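Side-chain contacts in putative flagellar hook-associated protein (Vibrio parahaemolyticus, PDB 3PWX), which probably serves as a structural component of the bacterial flagellum, as a member of the flagellin family: residues A[75-78]-A[79-83]; A[173-176]-A[177-180]; A[185-188]-A[189-193]. One frame throughout, in Å; residues are numbered along the deposited sequence.

Interaction 1 of 3, residues A[75-78]-A[79-83]; sequences ITEL and KSYRD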
# COMPACT_ATOMS: atom_id res chain seq x y z
N ILE A 75 0.47 -44.03 -5.35
CA ILE A 75 -0.20 -43.53 -4.18
C ILE A 75 0.72 -42.86 -3.16
O ILE A 75 0.43 -41.78 -2.72
CB ILE A 75 -1.11 -44.61 -3.59
CG1 ILE A 75 -2.40 -44.62 -4.41
CG2 ILE A 75 -1.34 -44.38 -2.08
CD1 ILE A 75 -3.24 -45.87 -4.27
N THR A 76 1.82 -43.50 -2.81
CA THR A 76 2.85 -42.93 -1.94
C THR A 76 3.43 -41.62 -2.48
O THR A 76 3.62 -40.65 -1.72
CB THR A 76 3.99 -43.95 -1.77
OG1 THR A 76 3.42 -45.18 -1.32
CG2 THR A 76 5.06 -43.49 -0.78
N GLU A 77 3.73 -41.57 -3.78
CA GLU A 77 4.29 -40.35 -4.35
C GLU A 77 3.28 -39.19 -4.40
O GLU A 77 3.67 -38.03 -4.20
CB GLU A 77 4.96 -40.60 -5.69
CG GLU A 77 6.33 -41.30 -5.60
CD GLU A 77 7.50 -40.31 -5.56
OE1 GLU A 77 7.59 -39.49 -4.60
OE2 GLU A 77 8.33 -40.34 -6.51
N LEU A 78 1.99 -39.51 -4.62
CA LEU A 78 0.93 -38.49 -4.49
C LEU A 78 0.88 -37.95 -3.09
O LEU A 78 0.98 -36.71 -2.91
CB LEU A 78 -0.45 -38.97 -4.90
CG LEU A 78 -0.72 -39.10 -6.40
CD1 LEU A 78 -2.06 -39.83 -6.58
CD2 LEU A 78 -0.69 -37.74 -7.18
N LYS A 79 0.80 -38.84 -2.11
CA LYS A 79 0.85 -38.43 -0.72
C LYS A 79 2.08 -37.61 -0.37
O LYS A 79 1.99 -36.78 0.47
CB LYS A 79 0.72 -39.62 0.23
CG LYS A 79 -0.72 -40.16 0.42
CD LYS A 79 -0.67 -41.45 1.28
CE LYS A 79 -2.02 -42.16 1.37
NZ LYS A 79 -1.98 -43.49 2.10
N SER A 80 3.22 -37.84 -1.03
CA SER A 80 4.43 -37.04 -0.81
C SER A 80 4.32 -35.60 -1.20
O SER A 80 4.69 -34.73 -0.41
CB SER A 80 5.61 -37.56 -1.58
OG SER A 80 6.50 -38.08 -0.64
N TYR A 81 3.85 -35.37 -2.43
CA TYR A 81 3.65 -34.03 -2.97
C TYR A 81 2.50 -33.31 -2.25
O TYR A 81 2.60 -32.13 -1.96
CB TYR A 81 3.48 -34.08 -4.50
CG TYR A 81 4.72 -34.65 -5.21
CD1 TYR A 81 5.93 -33.97 -5.11
CD2 TYR A 81 4.70 -35.85 -5.91
CE1 TYR A 81 7.09 -34.42 -5.73
CE2 TYR A 81 5.88 -36.34 -6.53
CZ TYR A 81 7.06 -35.59 -6.43
OH TYR A 81 8.25 -35.94 -6.97
N ARG A 82 1.48 -34.07 -1.89
CA ARG A 82 0.44 -33.61 -1.03
C ARG A 82 0.99 -33.06 0.28
O ARG A 82 0.66 -31.92 0.65
CB ARG A 82 -0.60 -34.68 -0.78
CG ARG A 82 -1.78 -34.21 0.07
CD ARG A 82 -2.49 -35.40 0.69
NE ARG A 82 -1.67 -35.99 1.75
CZ ARG A 82 -1.96 -37.14 2.38
NH1 ARG A 82 -1.13 -37.62 3.30
NH2 ARG A 82 -3.04 -37.82 2.04
N ASP A 83 1.89 -33.79 0.93
CA ASP A 83 2.35 -33.35 2.24
C ASP A 83 3.26 -32.17 2.11
O ASP A 83 3.10 -31.18 2.82
CB ASP A 83 3.08 -34.46 2.98
CG ASP A 83 2.17 -35.61 3.37
OD1 ASP A 83 0.92 -35.51 3.25
OD2 ASP A 83 2.73 -36.65 3.80
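K79 N donates to I75 O at 3.0 Å and R82 N to L78 O at 2.9 Å, both nearly straight; with Y81 N to E77 O and a distinctly bent S80 N to T76 O they make a run of i to i+4 backbone bonds. Within the second turn R82 grips the adjacent D83 side-on: NE and NH1 both reach D83 OD1, NH1 at 2.9 Å, and the oxygen lies in the guanidinium plane. D83 OD1 thus takes two donors, which together with the salt bridge from NH2 to D159 should hold the guanidinium in its plane. K79 CG rests on one face of that guanidinium, 3.5 Å above its plane, a contact made by the lysine's methylene chain, not its charge. The same chain, extended beyond CG, runs alongside I75, with CE 4.2 Å from I75 CG2. With CG anti to its carbonyl carbon (chi1 -62°), the Y81 ring is carried back beside the preceding turn, its CD2 near E77 O. E77, bent at chi2 (-93°), slants past the ring, OE1 4.1 Å from Y81 CE2, the carboxylate and ring planes 28° apart. Polar and long-chained residues suit this surface stretch of helix 71-89, while L78, buried, packs on M54 and I57 of helix 7-61 and on I158 of helix 154-166. I75 reaches F165 of that helix, and Y81 leans on S53 and M54 of helix 7-61.

Interaction 2 of 3, residues A[173-176]-A[177-180]; sequences QAEV and DASL
E175 O is gripped twice by S179, by the backbone N at 2.7 Å and by the hydroxyl OG at 2.5 Å, too short to be read closely at this resolution. The amide arrives close to the line of the carbonyl, whereas the hydroxyl comes from above its plane, 46° out. Serine suits the place because its OG, held anti to its carbonyl carbon (chi1 -51°), swings back to the carbonyl one turn earlier. Both this hydroxyl and E175 OE1 are hydrogen-bonded to NE2 of Q157, which ties the turn to helix 154-166 and gives the buried OG a second partner. At D177, N bonds to Q173 O at 3.1 Å, but OD2 lies 2.8 Å from the same oxygen, a close approach of two acceptors and not a hydrogen bond, probably unfavourable for an ionised carboxylate. The Q173 side chain, bent at chi2, passes the carboxylate at a slant, its CG 4.0 Å from D177 OD2 and the amide and carboxylate planes 67° apart. V176 and L180 carry the apolar side, CG1 of the valine 4.4 Å from CD1 of the leucine. V176 lies against L161 of helix 154-166, and L180 against V58 and L59 of helix 7-61. A serine hydroxyl returning to the i-4 carbonyl beside the regular amide bond is a familiar feature of alpha-helices, set here near the start of helix 172-223 in an elongated helical bundle.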
# COMPACT_ATOMS: atom_id res chain seq x y z
N GLN A 173 -12.91 -42.25 -13.81
CA GLN A 173 -12.49 -41.26 -14.79
C GLN A 173 -12.95 -39.83 -14.42
O GLN A 173 -12.33 -38.86 -14.82
CB GLN A 173 -12.95 -41.64 -16.18
CG GLN A 173 -12.04 -41.10 -17.30
CD GLN A 173 -10.57 -41.49 -17.16
OE1 GLN A 173 -10.22 -42.67 -16.94
NE2 GLN A 173 -9.68 -40.49 -17.31
N ALA A 174 -14.03 -39.73 -13.65
CA ALA A 174 -14.58 -38.46 -13.27
C ALA A 174 -13.74 -37.79 -12.13
O ALA A 174 -13.54 -36.55 -12.15
CB ALA A 174 -16.03 -38.61 -12.86
N GLU A 175 -13.26 -38.58 -11.17
CA GLU A 175 -12.36 -38.06 -10.12
C GLU A 175 -11.05 -37.65 -10.74
O GLU A 175 -10.52 -36.56 -10.40
CB GLU A 175 -12.06 -39.09 -9.04
CG GLU A 175 -13.22 -39.32 -8.09
CD GLU A 175 -13.45 -38.19 -7.11
OE1 GLU A 175 -13.01 -37.05 -7.33
OE2 GLU A 175 -14.12 -38.45 -6.09
N VAL A 176 -10.52 -38.50 -11.62
CA VAL A 176 -9.34 -38.13 -12.42
C VAL A 176 -9.50 -36.72 -13.02
O VAL A 176 -8.65 -35.86 -12.79
CB VAL A 176 -9.00 -39.23 -13.48
CG1 VAL A 176 -8.05 -38.72 -14.62
CG2 VAL A 176 -8.43 -40.47 -12.78
N ASP A 177 -10.59 -36.49 -13.76
CA ASP A 177 -10.87 -35.20 -14.38
C ASP A 177 -11.13 -34.09 -13.32
O ASP A 177 -10.73 -32.96 -13.52
CB ASP A 177 -12.02 -35.29 -15.40
CG ASP A 177 -11.61 -36.04 -16.67
OD1 ASP A 177 -10.66 -35.58 -17.39
OD2 ASP A 177 -12.26 -37.08 -16.98
N ALA A 178 -11.73 -34.41 -12.19
CA ALA A 178 -11.86 -33.37 -11.15
C ALA A 178 -10.49 -33.02 -10.58
O ALA A 178 -10.18 -31.85 -10.34
CB ALA A 178 -12.84 -33.75 -10.06
N SER A 179 -9.65 -34.05 -10.47
CA SER A 179 -8.30 -33.91 -9.95
C SER A 179 -7.36 -33.08 -10.85
O SER A 179 -6.57 -32.26 -10.35
CB SER A 179 -7.69 -35.26 -9.66
OG SER A 179 -8.57 -36.02 -8.86
N LEU A 180 -7.43 -33.27 -12.17
CA LEU A 180 -6.63 -32.42 -13.08
C LEU A 180 -7.14 -30.99 -13.11
O LEU A 180 -6.36 -30.05 -13.06
CB LEU A 180 -6.53 -33.01 -14.46
CG LEU A 180 -5.80 -34.36 -14.55
CD1 LEU A 180 -6.09 -35.04 -15.91
CD2 LEU A 180 -4.28 -34.25 -14.30

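Interaction 3 of 3, residues A[185-188]-A[189-193]; sequences DTMA and NVLGA
M187 and L191 meet through opposite choices of first torsion: CG of M187, a selenomethionine, stands anti to the backbone N (chi1 177°), while L191 CG is anti to the carbonyl carbon (chi1 -74°) and leans back along the helix. The two side chains approach at a slant, and M187 CG touches L191 CD1 at 4.1 Å. Bends at chi2 and chi3 carry the selenium and CE onward on the side of M187 that meets S48 and L51 of helix 7-61, while CG stays with the leucine. Beneath the pair, L191 N bonds to M187 O at 2.8 Å. V190 N reaches T186 O at 2.7 Å, almost straight at 168°, and the CG2 methyls of T186 and V190 sit 4.5 Å apart. Both residues are buried, and their compact branched side chains suit close packing; the threonine hydroxyl bonds to the carbonyl of A182. N189 N bonds to D185 O at 3.0 Å, and its side-chain amide lies near that carbonyl while ND2 donates to I145 O, a carbonyl of helix 142-145. G192 N closes the set on A188 O at 2.8 Å; A188 and G192, both exposed, put little or no side chain on this side of the helix. Helix 7-61 also covers V190 through V47 and S48. Helix 142-145 meets V190 and A193 through I145, and the following loop residues L146 and I148 pack on T186.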
# COMPACT_ATOMS: atom_id res chain seq x y z
N ASP A 185 -6.36 -25.44 -11.66
CA ASP A 185 -6.86 -24.18 -11.06
C ASP A 185 -5.92 -23.66 -9.98
O ASP A 185 -5.60 -22.44 -9.92
CB ASP A 185 -8.26 -24.36 -10.46
CG ASP A 185 -9.30 -24.58 -11.51
OD1 ASP A 185 -9.02 -24.19 -12.69
OD2 ASP A 185 -10.38 -25.16 -11.18
N THR A 186 -5.44 -24.58 -9.15
CA THR A 186 -4.54 -24.16 -8.11
C THR A 186 -3.27 -23.60 -8.76
O THR A 186 -2.78 -22.52 -8.40
CB THR A 186 -4.32 -25.26 -7.05
OG1 THR A 186 -5.59 -25.65 -6.57
CG2 THR A 186 -3.56 -24.75 -5.85
N MSE A 187 -2.80 -24.29 -9.76
CA MSE A 187 -1.60 -23.85 -10.43
C MSE A 187 -1.73 -22.43 -10.98
O MSE A 187 -0.84 -21.59 -10.78
CB MSE A 187 -1.24 -24.84 -11.54
CG MSE A 187 -0.03 -24.38 -12.32
SE MSE A 187 1.66 -24.72 -11.37
CE MSE A 187 1.74 -26.70 -11.84
N ALA A 188 -2.85 -22.14 -11.65
CA ALA A 188 -3.15 -20.77 -12.08
C ALA A 188 -3.09 -19.74 -10.90
O ALA A 188 -2.57 -18.59 -11.02
CB ALA A 188 -4.51 -20.73 -12.75
N ASN A 189 -3.61 -20.15 -9.77
CA ASN A 189 -3.61 -19.24 -8.62
C ASN A 189 -2.17 -19.06 -8.11
O ASN A 189 -1.74 -17.94 -7.81
CB ASN A 189 -4.52 -19.79 -7.51
CG ASN A 189 -6.00 -19.62 -7.80
OD1 ASN A 189 -6.38 -18.99 -8.74
ND2 ASN A 189 -6.83 -20.18 -6.96
N VAL A 190 -1.44 -20.16 -7.98
CA VAL A 190 -0.06 -20.10 -7.48
C VAL A 190 0.79 -19.24 -8.38
O VAL A 190 1.54 -18.39 -7.90
CB VAL A 190 0.58 -21.53 -7.30
CG1 VAL A 190 2.10 -21.45 -7.19
CG2 VAL A 190 0.05 -22.14 -6.07
N LEU A 191 0.60 -19.39 -9.69
CA LEU A 191 1.38 -18.66 -10.67
C LEU A 191 0.95 -17.22 -10.73
O LEU A 191 1.77 -16.34 -10.95
CB LEU A 191 1.25 -19.32 -12.08
CG LEU A 191 1.99 -20.65 -12.38
CD1 LEU A 191 1.85 -21.07 -13.83
CD2 LEU A 191 3.50 -20.59 -11.99
N GLY A 192 -0.34 -16.97 -10.53
CA GLY A 192 -0.86 -15.60 -10.50
C GLY A 192 -0.28 -14.82 -9.32
O GLY A 192 0.09 -13.65 -9.44
N ALA A 193 -0.21 -15.48 -8.18
CA ALA A 193 0.46 -14.95 -6.97
C ALA A 193 1.89 -14.52 -7.17
O ALA A 193 2.29 -13.49 -6.66
CB ALA A 193 0.47 -16.04 -5.90

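All three contacts lie within single helices, interaction 1 on helix 71-89 and interactions 2 and 3 on helix 172-223, and each rests partly on helix 7-61. Interaction 1 is a surface contact, rich in charge, whereas interactions 2 and 3 are partly buried. Helix 154-166 adjoins interactions 1 and 2, sharing a salt bridge with the first and giving side-chain amide hydrogen bonds to the second; interaction 3 turns instead to helix 142-145 and loops. Its centre lies about 11 Å from the centre of the chain, against about 22 Å and 27 Å for the others. Interactions 2 and 3, centres about 19 Å apart, follow in series, changing from serine-carbonyl chemistry to mainly apolar pairing.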